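Local coordinates for Exo beta-1,2-glucooligosaccharide sophorohydrolase (non-reducing end) (Parabacteroides distasonis ATCC 8503, PDB 5Z06), which hydrolyses linear beta-1,2-glucan and beta-1,2-glucooligosaccharides of four or more units, releasing sophorose from the non-reducing end, at residues S45-P50 / Y173-E178; Q90-E95 / G130-V135; H38-A43 / N52-T57; T86-V91 / E178-S183. One frame throughout, in Å; residues are numbered along the deposited sequence.

Contact 1. Residues S45-P50 / Y173-E178; sequences SVAFTP and YLDDIE. With CA (calcium ion), chain C.
Val46 CG2 lies over the centre of one face of the Tyr173 ring, 3.4 Å from the centroid and 14° off the normal, a CH-pi contact. The Phe48 ring meets Asp176 at its edge, with Phe48 CD2 3.2 Å from Asp176 OD2. Ring and carboxylate planes are 84° apart. The carboxylate of Asp175 grips the calcium ion with both oxygens, OD1 at 2.5 Å and OD2 at 2.6 Å. Thr49 adds its O and OG1 to the same ion. Asp175 OD2 also takes weak hydrogen bonds from Phe48 N and Thr49 N. Asp176 N donates to Asp175 OD1 from above the carboxylate plane. Thr49 and Asp176 reach toward each other tip to tip. Thr49 OG1 donates to Asp176 OD1 at 2.5 Å, and Thr49 N donates to Asp176 OD2 at 3.3 Å, both on syn lone pairs. The backbone of Asp176 is left-handed (phi 51°), and this residue and Asp175 both turn toward the loop. Asp176 is thus a second-shell residue that probably helps orient Thr49 on the ion. An alanine here would probably leave Thr49 OG1 and Thr49 N without these carboxylate acceptors, and the threonine held mainly by the calcium. Glu12, Asn13 and Asn52 complete the seven-atom shell. This is a calcium site to which a hairpin loop and a beta strand both supply ligands, so that the ion pins the loop to the sheet.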
# COMPACT_ATOMS: atom_id res chain seq x y z
N SER A 45 18.18 -16.26 -11.86
CA SER A 45 19.10 -16.28 -13.01
C SER A 45 18.40 -16.58 -14.34
O SER A 45 19.00 -16.44 -15.39
CB SER A 45 20.21 -17.31 -12.77
OG SER A 45 19.67 -18.62 -12.65
N VAL A 46 17.14 -17.01 -14.30
CA VAL A 46 16.38 -17.21 -15.52
C VAL A 46 15.00 -16.67 -15.34
O VAL A 46 14.35 -16.87 -14.30
CB VAL A 46 16.30 -18.69 -15.97
CG1 VAL A 46 17.66 -19.18 -16.47
CG2 VAL A 46 15.76 -19.59 -14.86
N ALA A 47 14.55 -15.97 -16.36
CA ALA A 47 13.26 -15.36 -16.35
C ALA A 47 12.89 -14.99 -17.76
O ALA A 47 13.76 -14.56 -18.55
CB ALA A 47 13.28 -14.10 -15.49
N PHE A 48 11.60 -15.13 -18.06
CA PHE A 48 11.05 -14.47 -19.23
C PHE A 48 10.84 -12.98 -18.95
O PHE A 48 11.49 -12.15 -19.56
CB PHE A 48 9.77 -15.11 -19.73
CG PHE A 48 9.33 -14.52 -21.01
CD1 PHE A 48 9.97 -14.90 -22.18
CD2 PHE A 48 8.39 -13.50 -21.04
CE1 PHE A 48 9.65 -14.31 -23.38
CE2 PHE A 48 8.05 -12.91 -22.24
CZ PHE A 48 8.68 -13.32 -23.41
N THR A 49 9.90 -12.63 -18.05
CA THR A 49 9.87 -11.25 -17.53
C THR A 49 10.96 -11.16 -16.48
O THR A 49 10.88 -11.84 -15.46
CB THR A 49 8.57 -10.83 -16.88
OG1 THR A 49 8.14 -11.83 -15.97
CG2 THR A 49 7.53 -10.55 -17.92
N PRO A 50 11.98 -10.33 -16.75
CA PRO A 50 13.08 -10.24 -15.85
C PRO A 50 12.70 -9.83 -14.46
O PRO A 50 11.63 -9.24 -14.18
CB PRO A 50 13.96 -9.16 -16.47
CG PRO A 50 13.03 -8.37 -17.29
CD PRO A 50 12.16 -9.41 -17.88
N TYR A 173 11.40 -24.09 -15.28
CA TYR A 173 11.10 -22.79 -14.78
C TYR A 173 9.77 -22.33 -15.34
O TYR A 173 9.47 -22.55 -16.51
CB TYR A 173 12.20 -21.82 -15.16
CG TYR A 173 13.54 -22.30 -14.72
CD1 TYR A 173 14.01 -22.03 -13.44
CD2 TYR A 173 14.35 -23.05 -15.57
CE1 TYR A 173 15.26 -22.46 -13.03
CE2 TYR A 173 15.60 -23.48 -15.17
CZ TYR A 173 16.05 -23.19 -13.90
OH TYR A 173 17.27 -23.63 -13.49
N LEU A 174 8.97 -21.71 -14.48
CA LEU A 174 7.66 -21.19 -14.83
C LEU A 174 7.69 -19.71 -14.54
O LEU A 174 8.10 -19.27 -13.47
CB LEU A 174 6.59 -21.86 -13.99
CG LEU A 174 6.68 -23.38 -13.94
CD1 LEU A 174 5.60 -23.87 -12.98
CD2 LEU A 174 6.51 -24.01 -15.31
N ASP A 175 7.28 -18.94 -15.54
CA ASP A 175 7.16 -17.53 -15.43
C ASP A 175 5.86 -17.06 -16.11
O ASP A 175 5.27 -17.78 -16.93
CB ASP A 175 8.39 -16.88 -16.09
CG ASP A 175 8.69 -15.52 -15.53
OD1 ASP A 175 8.01 -15.08 -14.60
OD2 ASP A 175 9.63 -14.86 -16.02
N ASP A 176 5.42 -15.87 -15.75
CA ASP A 176 4.30 -15.20 -16.40
C ASP A 176 3.06 -16.06 -16.51
O ASP A 176 2.46 -16.19 -17.58
CB ASP A 176 4.77 -14.66 -17.72
CG ASP A 176 5.99 -13.82 -17.54
OD1 ASP A 176 5.95 -12.93 -16.66
OD2 ASP A 176 6.99 -14.07 -18.22
N ILE A 177 2.70 -16.62 -15.36
CA ILE A 177 1.55 -17.47 -15.21
C ILE A 177 0.40 -16.53 -14.99
O ILE A 177 0.34 -15.79 -13.99
CB ILE A 177 1.68 -18.40 -14.01
CG1 ILE A 177 3.02 -19.15 -14.07
CG2 ILE A 177 0.52 -19.37 -14.00
CD1 ILE A 177 3.34 -19.95 -12.85
N GLU A 178 -0.51 -16.52 -15.95
CA GLU A 178 -1.58 -15.55 -15.97
C GLU A 178 -2.73 -16.00 -16.85
O GLU A 178 -2.56 -16.82 -17.78
CB GLU A 178 -1.05 -14.20 -16.48
CG GLU A 178 -0.46 -14.24 -17.88
CD GLU A 178 0.22 -12.95 -18.27
OE1 GLU A 178 0.02 -11.90 -17.60
OE2 GLU A 178 0.94 -12.98 -19.27
CA CA C . 9.26 -12.99 -14.26

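Contact 2. Residues Q90-E95 / G130-V135; sequences QVRLRE and GVWHPV
Arg92 and Trp132 cross at about a right angle. Arg92 CB sits over one face of the Trp132 indole, 3.6 Å from the centroid of its six-membered ring. The arginine is extended from CG to NE, and its guanidinium ends over the backbone of Gly130, with Gly130 C above the centre of one face. The guanidinium and indole planes are 55° apart, and Trp132 CD1 lies at the guanidinium edge. Gln90 also crosses Trp132 at about a right angle, with amide and ring 80° apart. Gln90 OE1 comes 3.6 Å from Trp132 CB. On the opposite face of the sheet, Val91 CG2 packs on Val135 CG2 at 3.5 Å. His133 points to the same face as Val91, and its NE2 is hydrogen-bonded to Arg128 O. In the backbone, Val91 and His133 exchange two hydrogen bonds. Farther along, a water accepts from Leu93 N at 2.8 Å and donates to Val131 O at 2.5 Å. Gly130 N bonds to Leu93 O at 2.7 Å. Strand 86-93 is flanked by strand 169-180, where Tyr173 touches Arg92 and Trp132. The pairing is that of antiparallel strands in a beta sheet, with a water bridging the backbones where the strands part.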
# COMPACT_ATOMS: atom_id res chain seq x y z
N GLN A 90 4.97 -19.02 -19.34
CA GLN A 90 6.23 -19.18 -20.02
C GLN A 90 6.89 -20.35 -19.29
O GLN A 90 6.95 -20.35 -18.06
CB GLN A 90 7.06 -17.92 -19.92
CG GLN A 90 6.50 -16.76 -20.73
CD GLN A 90 6.82 -16.83 -22.21
OE1 GLN A 90 7.57 -17.69 -22.67
NE2 GLN A 90 6.27 -15.90 -22.96
N VAL A 91 7.34 -21.35 -20.06
CA VAL A 91 7.88 -22.59 -19.51
C VAL A 91 9.24 -22.81 -20.13
O VAL A 91 9.42 -22.69 -21.33
CB VAL A 91 6.96 -23.78 -19.80
CG1 VAL A 91 7.43 -25.04 -19.08
CG2 VAL A 91 5.55 -23.47 -19.37
N ARG A 92 10.22 -23.09 -19.28
CA ARG A 92 11.57 -23.32 -19.73
C ARG A 92 12.06 -24.60 -19.08
O ARG A 92 11.88 -24.80 -17.88
CB ARG A 92 12.45 -22.16 -19.35
CG ARG A 92 13.90 -22.28 -19.78
CD ARG A 92 14.75 -21.34 -18.96
NE ARG A 92 16.15 -21.36 -19.33
CZ ARG A 92 16.74 -20.52 -20.17
NH1 ARG A 92 16.05 -19.58 -20.81
NH2 ARG A 92 18.04 -20.64 -20.39
N LEU A 93 12.65 -25.47 -19.89
CA LEU A 93 13.16 -26.73 -19.40
C LEU A 93 14.66 -26.58 -19.27
O LEU A 93 15.32 -26.06 -20.17
CB LEU A 93 12.81 -27.83 -20.37
CG LEU A 93 11.40 -28.39 -20.27
CD1 LEU A 93 10.31 -27.33 -20.33
CD2 LEU A 93 11.25 -29.38 -21.41
N ARG A 94 15.19 -26.96 -18.12
CA ARG A 94 16.63 -26.89 -17.94
C ARG A 94 17.34 -27.91 -18.83
O ARG A 94 18.36 -27.57 -19.43
CB ARG A 94 17.00 -27.11 -16.49
CG ARG A 94 18.41 -26.69 -16.16
CD ARG A 94 18.64 -26.79 -14.67
NE ARG A 94 19.99 -26.40 -14.33
CZ ARG A 94 21.05 -27.21 -14.31
NH1 ARG A 94 20.95 -28.51 -14.62
NH2 ARG A 94 22.23 -26.71 -13.98
N GLU A 95 16.80 -29.12 -18.90
CA GLU A 95 17.35 -30.22 -19.73
C GLU A 95 16.29 -30.74 -20.69
O GLU A 95 15.09 -30.55 -20.47
CB GLU A 95 17.79 -31.42 -18.87
CG GLU A 95 18.57 -31.11 -17.61
CD GLU A 95 19.96 -30.56 -17.84
OE1 GLU A 95 20.39 -30.38 -19.01
OE2 GLU A 95 20.64 -30.28 -16.82
N GLY A 130 16.48 -24.81 -22.30
CA GLY A 130 17.22 -23.54 -22.31
C GLY A 130 16.59 -22.41 -23.10
O GLY A 130 17.28 -21.46 -23.52
N VAL A 131 15.28 -22.50 -23.34
CA VAL A 131 14.53 -21.43 -24.01
C VAL A 131 13.14 -21.35 -23.40
O VAL A 131 12.61 -22.35 -22.92
CB VAL A 131 14.42 -21.65 -25.55
CG1 VAL A 131 15.78 -21.49 -26.23
CG2 VAL A 131 13.82 -23.00 -25.87
N TRP A 132 12.57 -20.16 -23.41
CA TRP A 132 11.24 -19.93 -22.89
C TRP A 132 10.24 -20.30 -23.94
O TRP A 132 10.33 -19.83 -25.06
CB TRP A 132 11.07 -18.47 -22.46
CG TRP A 132 11.84 -18.20 -21.22
CD1 TRP A 132 13.06 -17.60 -21.12
CD2 TRP A 132 11.48 -18.60 -19.91
NE1 TRP A 132 13.46 -17.57 -19.81
CE2 TRP A 132 12.51 -18.19 -19.05
CE3 TRP A 132 10.38 -19.26 -19.36
CZ2 TRP A 132 12.47 -18.40 -17.67
CZ3 TRP A 132 10.34 -19.48 -17.99
CH2 TRP A 132 11.38 -19.04 -17.17
N HIS A 133 9.30 -21.16 -23.57
CA HIS A 133 8.22 -21.61 -24.44
C HIS A 133 6.91 -21.01 -24.00
O HIS A 133 6.46 -21.28 -22.87
CB HIS A 133 8.10 -23.13 -24.38
CG HIS A 133 9.31 -23.83 -24.89
ND1 HIS A 133 9.83 -23.57 -26.14
CD2 HIS A 133 10.14 -24.72 -24.30
CE1 HIS A 133 10.91 -24.31 -26.31
NE2 HIS A 133 11.12 -25.01 -25.21
N PRO A 134 6.29 -20.19 -24.86
CA PRO A 134 4.93 -19.78 -24.49
C PRO A 134 4.01 -20.98 -24.46
O PRO A 134 4.08 -21.83 -25.34
CB PRO A 134 4.54 -18.75 -25.57
CG PRO A 134 5.63 -18.76 -26.57
CD PRO A 134 6.85 -19.34 -25.92
N VAL A 135 3.19 -21.07 -23.43
CA VAL A 135 2.17 -22.08 -23.31
C VAL A 135 0.85 -21.35 -23.13
O VAL A 135 0.78 -20.40 -22.36
CB VAL A 135 2.44 -22.98 -22.11
CG1 VAL A 135 1.27 -23.92 -21.83
CG2 VAL A 135 3.70 -23.78 -22.35
O HOH W 1 13.00 -24.78 -22.55

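Contact 3. Residues H38-A43 / N52-T57; sequences HHLPVA and NSLELT. With CA (calcium ion), chain C.
Residues 41-43 and 53-55 run antiparallel: Ala43 and Ser53 form a hydrogen-bonded pair, and Glu55 N donates to Pro41 O at 2.9 Å in a nearly straight bond (177°). Val42 and Leu54 lie between as a non-hydrogen-bonded pair. Leu40 covers one side. Leu40 CD2 meets Leu56 CD1 at 3.8 Å, while Leu40 CD1 meets Leu54 CD1 at 4.2 Å, the side chains of Leu40 and Leu54 crossing at about a right angle. Asn52 CG sits between its backbone N and carbonyl carbon (chi1 55°), where it lies against Val42 CG1 at 3.4 Å. The amide is held by Ser14, since OD1 accepts from Ser14 N. Asn52 O binds the calcium ion at 2.4 Å. Glu55 lies obliquely across Pro41, with Glu55 OE1 3.6 Å from Pro41 CB. OE1 also pairs with Lys34 in a salt bridge. Glu55 OE2 accepts from Thr57 OG1 at 2.5 Å, on its anti side and somewhat out of the carboxylate plane. A leucine in place of Glu55 would probably leave the charge of Lys34 without its mate and cost Thr57 OG1 this acceptor. Ser53 OG bonds to Val46 O in the hairpin loop. Strand 53-59 continues the sheet by pairing with strand 169-180, while Leu40, Leu54 and Leu56 face strand 65-71 of the five-stranded sheet.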
# COMPACT_ATOMS: atom_id res chain seq x y z
N HIS A 38 8.03 -25.12 2.07
CA HIS A 38 6.91 -25.49 1.24
C HIS A 38 6.47 -24.41 0.29
O HIS A 38 5.31 -24.39 -0.10
CB HIS A 38 5.76 -26.04 2.09
CG HIS A 38 6.18 -27.17 2.97
ND1 HIS A 38 6.60 -28.38 2.46
CD2 HIS A 38 6.31 -27.26 4.31
CE1 HIS A 38 6.93 -29.18 3.45
NE2 HIS A 38 6.77 -28.53 4.59
N HIS A 39 7.41 -23.56 -0.11
CA HIS A 39 7.19 -22.57 -1.14
C HIS A 39 8.14 -22.95 -2.25
O HIS A 39 9.19 -23.57 -2.01
CB HIS A 39 7.52 -21.16 -0.66
CG HIS A 39 6.65 -20.67 0.46
ND1 HIS A 39 5.29 -20.49 0.34
CD2 HIS A 39 6.97 -20.28 1.72
CE1 HIS A 39 4.80 -20.05 1.48
NE2 HIS A 39 5.80 -19.91 2.33
N LEU A 40 7.77 -22.55 -3.46
CA LEU A 40 8.57 -22.76 -4.62
C LEU A 40 9.77 -21.86 -4.57
O LEU A 40 9.65 -20.74 -4.08
CB LEU A 40 7.79 -22.46 -5.89
CG LEU A 40 6.83 -23.56 -6.28
CD1 LEU A 40 6.01 -23.10 -7.47
CD2 LEU A 40 7.58 -24.84 -6.61
N PRO A 41 10.92 -22.34 -5.07
CA PRO A 41 12.06 -21.44 -5.15
C PRO A 41 11.87 -20.42 -6.23
O PRO A 41 11.16 -20.65 -7.20
CB PRO A 41 13.23 -22.37 -5.48
CG PRO A 41 12.77 -23.73 -5.12
CD PRO A 41 11.30 -23.72 -5.39
N VAL A 42 12.50 -19.28 -6.04
CA VAL A 42 12.49 -18.24 -7.03
C VAL A 42 13.84 -18.31 -7.71
O VAL A 42 14.87 -18.13 -7.06
CB VAL A 42 12.31 -16.86 -6.39
CG1 VAL A 42 12.51 -15.76 -7.42
CG2 VAL A 42 10.92 -16.76 -5.80
N ALA A 43 13.83 -18.55 -9.00
CA ALA A 43 15.05 -18.53 -9.77
C ALA A 43 15.28 -17.11 -10.25
O ALA A 43 14.47 -16.56 -11.02
CB ALA A 43 14.94 -19.46 -10.96
N ASN A 52 12.72 -12.58 -12.23
CA ASN A 52 12.80 -13.94 -11.80
C ASN A 52 11.67 -14.79 -12.31
O ASN A 52 10.70 -14.30 -12.92
CB ASN A 52 12.93 -13.99 -10.27
CG ASN A 52 11.82 -13.24 -9.56
OD1 ASN A 52 10.65 -13.48 -9.83
ND2 ASN A 52 12.18 -12.35 -8.66
N SER A 53 11.81 -16.07 -12.05
CA SER A 53 10.81 -17.04 -12.38
C SER A 53 10.72 -18.00 -11.22
O SER A 53 11.52 -17.92 -10.28
CB SER A 53 11.21 -17.78 -13.65
OG SER A 53 12.44 -18.45 -13.46
N LEU A 54 9.76 -18.90 -11.30
CA LEU A 54 9.59 -19.92 -10.31
C LEU A 54 10.28 -21.18 -10.77
O LEU A 54 10.17 -21.58 -11.94
CB LEU A 54 8.11 -20.19 -10.07
CG LEU A 54 7.35 -19.03 -9.45
CD1 LEU A 54 5.88 -19.37 -9.38
CD2 LEU A 54 7.85 -18.77 -8.04
N GLU A 55 10.99 -21.79 -9.83
CA GLU A 55 11.73 -22.99 -10.11
C GLU A 55 10.86 -24.15 -9.72
O GLU A 55 10.38 -24.24 -8.60
CB GLU A 55 13.03 -23.05 -9.31
CG GLU A 55 13.97 -24.13 -9.84
CD GLU A 55 15.06 -24.51 -8.86
OE1 GLU A 55 15.38 -23.70 -7.98
OE2 GLU A 55 15.58 -25.64 -8.98
N LEU A 56 10.67 -25.06 -10.67
CA LEU A 56 9.92 -26.25 -10.40
C LEU A 56 10.87 -27.43 -10.61
O LEU A 56 11.03 -27.92 -11.73
CB LEU A 56 8.68 -26.30 -11.31
CG LEU A 56 7.67 -27.34 -10.87
CD1 LEU A 56 6.84 -26.81 -9.72
CD2 LEU A 56 6.76 -27.75 -12.02
N THR A 57 11.52 -27.84 -9.54
CA THR A 57 12.49 -28.94 -9.59
C THR A 57 11.89 -30.07 -8.81
O THR A 57 11.56 -29.92 -7.63
CB THR A 57 13.88 -28.54 -9.09
OG1 THR A 57 14.45 -27.65 -10.04
CG2 THR A 57 14.81 -29.74 -8.91
CA CA C . 9.26 -12.99 -14.26

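Contact 4. Residues T86-V91 / E178-S183; sequences TLSMQV and ELLPAS
Thr86 to Ser88 and Glu178 to Leu180 are antiparallel neighbours in the seven-stranded sheet. Two hydrogen-bonded pairs, Thr86 with Leu180 and Ser88 with Glu178, flank the non-hydrogen-bonded pair Leu87 with Leu179. Ser88 N donates to Glu178 O at 2.7 Å, and Glu178 N returns a bond to Ser88 O at 2.9 Å. At the other pair, Leu180 N donates to Thr86 O. Leu180 O accepts twice. Thr86 N donates to Leu180 O at 3.1 Å, nearly along the C=O axis. Thr86 OG1 meets Leu180 O at 3.3 Å from above the carbonyl plane (54° out). The hydroxyl adds a longer second bond where the strand gives way to Pro181. Thr86 and Leu180 cross obliquely, with Thr86 OG1 3.6 Å from Leu180 CB. Leu180 CD1 presses on Ser88 CB at 3.5 Å, a tight contact. Ser88 OG stands anti to its backbone N (chi1 166°). Ser88 OG donates to a water at 2.7 Å, and that water donates in turn to Glu178 OE2. The same OE2 forms a salt bridge with Lys218, so the water and the lysine both hold this carboxylate. On the other face, Leu87 CD1 meets Leu179 CD2 at 3.9 Å. Phe10 of strand 9-11 touches both leucines there. Strand 86-93 also pairs with strand 132-138, where Ile137 packs on Leu87, and this places it between strands 132-138 and 169-180. Lys218 lies just before strand 219-225 of the four-stranded sheet, so the salt bridge links Glu178 to the start of that strand.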
# COMPACT_ATOMS: atom_id res chain seq x y z
N THR A 86 -7.73 -18.08 -21.50
CA THR A 86 -6.53 -18.91 -21.55
C THR A 86 -5.72 -18.75 -20.27
O THR A 86 -5.68 -17.68 -19.68
CB THR A 86 -5.65 -18.57 -22.77
OG1 THR A 86 -5.02 -17.31 -22.56
CG2 THR A 86 -6.46 -18.50 -24.06
N LEU A 87 -5.10 -19.85 -19.84
CA LEU A 87 -4.01 -19.80 -18.89
C LEU A 87 -2.74 -19.78 -19.70
O LEU A 87 -2.36 -20.78 -20.29
CB LEU A 87 -4.03 -21.02 -17.99
CG LEU A 87 -2.82 -21.22 -17.07
CD1 LEU A 87 -2.73 -20.09 -16.06
CD2 LEU A 87 -2.96 -22.56 -16.37
N SER A 88 -2.11 -18.62 -19.75
CA SER A 88 -0.83 -18.47 -20.41
C SER A 88 0.31 -18.57 -19.39
O SER A 88 0.21 -18.06 -18.28
CB SER A 88 -0.77 -17.16 -21.14
OG SER A 88 0.55 -16.84 -21.52
N MET A 89 1.38 -19.28 -19.75
CA MET A 89 2.62 -19.32 -18.99
C MET A 89 3.81 -19.24 -19.93
O MET A 89 3.68 -19.40 -21.15
CB MET A 89 2.77 -20.62 -18.22
CG MET A 89 1.48 -21.23 -17.74
SD MET A 89 1.86 -22.59 -16.65
CE MET A 89 2.40 -23.81 -17.82
N GLN A 90 4.97 -19.02 -19.34
CA GLN A 90 6.23 -19.18 -20.02
C GLN A 90 6.89 -20.35 -19.29
O GLN A 90 6.95 -20.35 -18.06
CB GLN A 90 7.06 -17.92 -19.92
CG GLN A 90 6.50 -16.76 -20.73
CD GLN A 90 6.82 -16.83 -22.21
OE1 GLN A 90 7.57 -17.69 -22.67
NE2 GLN A 90 6.27 -15.90 -22.96
N VAL A 91 7.34 -21.35 -20.06
CA VAL A 91 7.88 -22.59 -19.51
C VAL A 91 9.24 -22.81 -20.13
O VAL A 91 9.42 -22.69 -21.33
CB VAL A 91 6.96 -23.78 -19.80
CG1 VAL A 91 7.43 -25.04 -19.08
CG2 VAL A 91 5.55 -23.47 -19.37
N GLU A 178 -0.51 -16.52 -15.95
CA GLU A 178 -1.58 -15.55 -15.97
C GLU A 178 -2.73 -16.00 -16.85
O GLU A 178 -2.56 -16.82 -17.78
CB GLU A 178 -1.05 -14.20 -16.48
CG GLU A 178 -0.46 -14.24 -17.88
CD GLU A 178 0.22 -12.95 -18.27
OE1 GLU A 178 0.02 -11.90 -17.60
OE2 GLU A 178 0.94 -12.98 -19.27
N LEU A 179 -3.90 -15.44 -16.55
CA LEU A 179 -5.06 -15.59 -17.38
C LEU A 179 -5.07 -14.44 -18.37
O LEU A 179 -4.85 -13.29 -17.98
CB LEU A 179 -6.32 -15.60 -16.55
CG LEU A 179 -6.42 -16.66 -15.47
CD1 LEU A 179 -7.80 -16.65 -14.86
CD2 LEU A 179 -6.08 -18.04 -16.01
N LEU A 180 -5.29 -14.75 -19.64
CA LEU A 180 -5.33 -13.77 -20.73
C LEU A 180 -6.60 -13.97 -21.53
O LEU A 180 -7.17 -15.07 -21.52
CB LEU A 180 -4.14 -13.95 -21.66
CG LEU A 180 -2.77 -13.58 -21.11
CD1 LEU A 180 -1.67 -13.97 -22.10
CD2 LEU A 180 -2.67 -12.09 -20.82
N PRO A 181 -7.05 -12.92 -22.24
CA PRO A 181 -8.24 -13.08 -23.05
C PRO A 181 -7.91 -13.84 -24.33
O PRO A 181 -6.75 -13.90 -24.73
CB PRO A 181 -8.67 -11.64 -23.33
CG PRO A 181 -7.43 -10.85 -23.23
CD PRO A 181 -6.55 -11.54 -22.25
N ALA A 182 -8.92 -14.45 -24.95
CA ALA A 182 -8.74 -15.16 -26.22
C ALA A 182 -8.19 -14.23 -27.28
O ALA A 182 -7.22 -14.54 -27.96
CB ALA A 182 -10.07 -15.73 -26.68
N SER A 183 -8.80 -13.06 -27.39
CA SER A 183 -8.27 -11.99 -28.24
C SER A 183 -7.31 -11.14 -27.42
O SER A 183 -7.73 -10.40 -26.53
CB SER A 183 -9.42 -11.10 -28.76
OG SER A 183 -8.93 -10.10 -29.63
O HOH W 2 2.08 -15.31 -19.97

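All four contacts reach one antiparallel sheet. Contacts 1 and 3 share the calcium ion, and their centres are 10 Å apart. Leu174 O bonds to Leu54 N between them at 2.8 Å. Contact 2 lies 9 Å from contact 1, centre to centre. Asp175 O accepts from Gln90 N at 2.7 Å, and the Trp132 side chain is about 7 Å from the calcium. Contact 4 shares Glu178 with contact 1 and Gln90 and Val91 with contact 2. It stays about 7 Å from contact 3 at the nearest atoms. Strand 169-180 thus joins the calcium loop to strands 53-59 and 86-93. The centres of the contacts lie 25 to 33 Å from the centre of the chain.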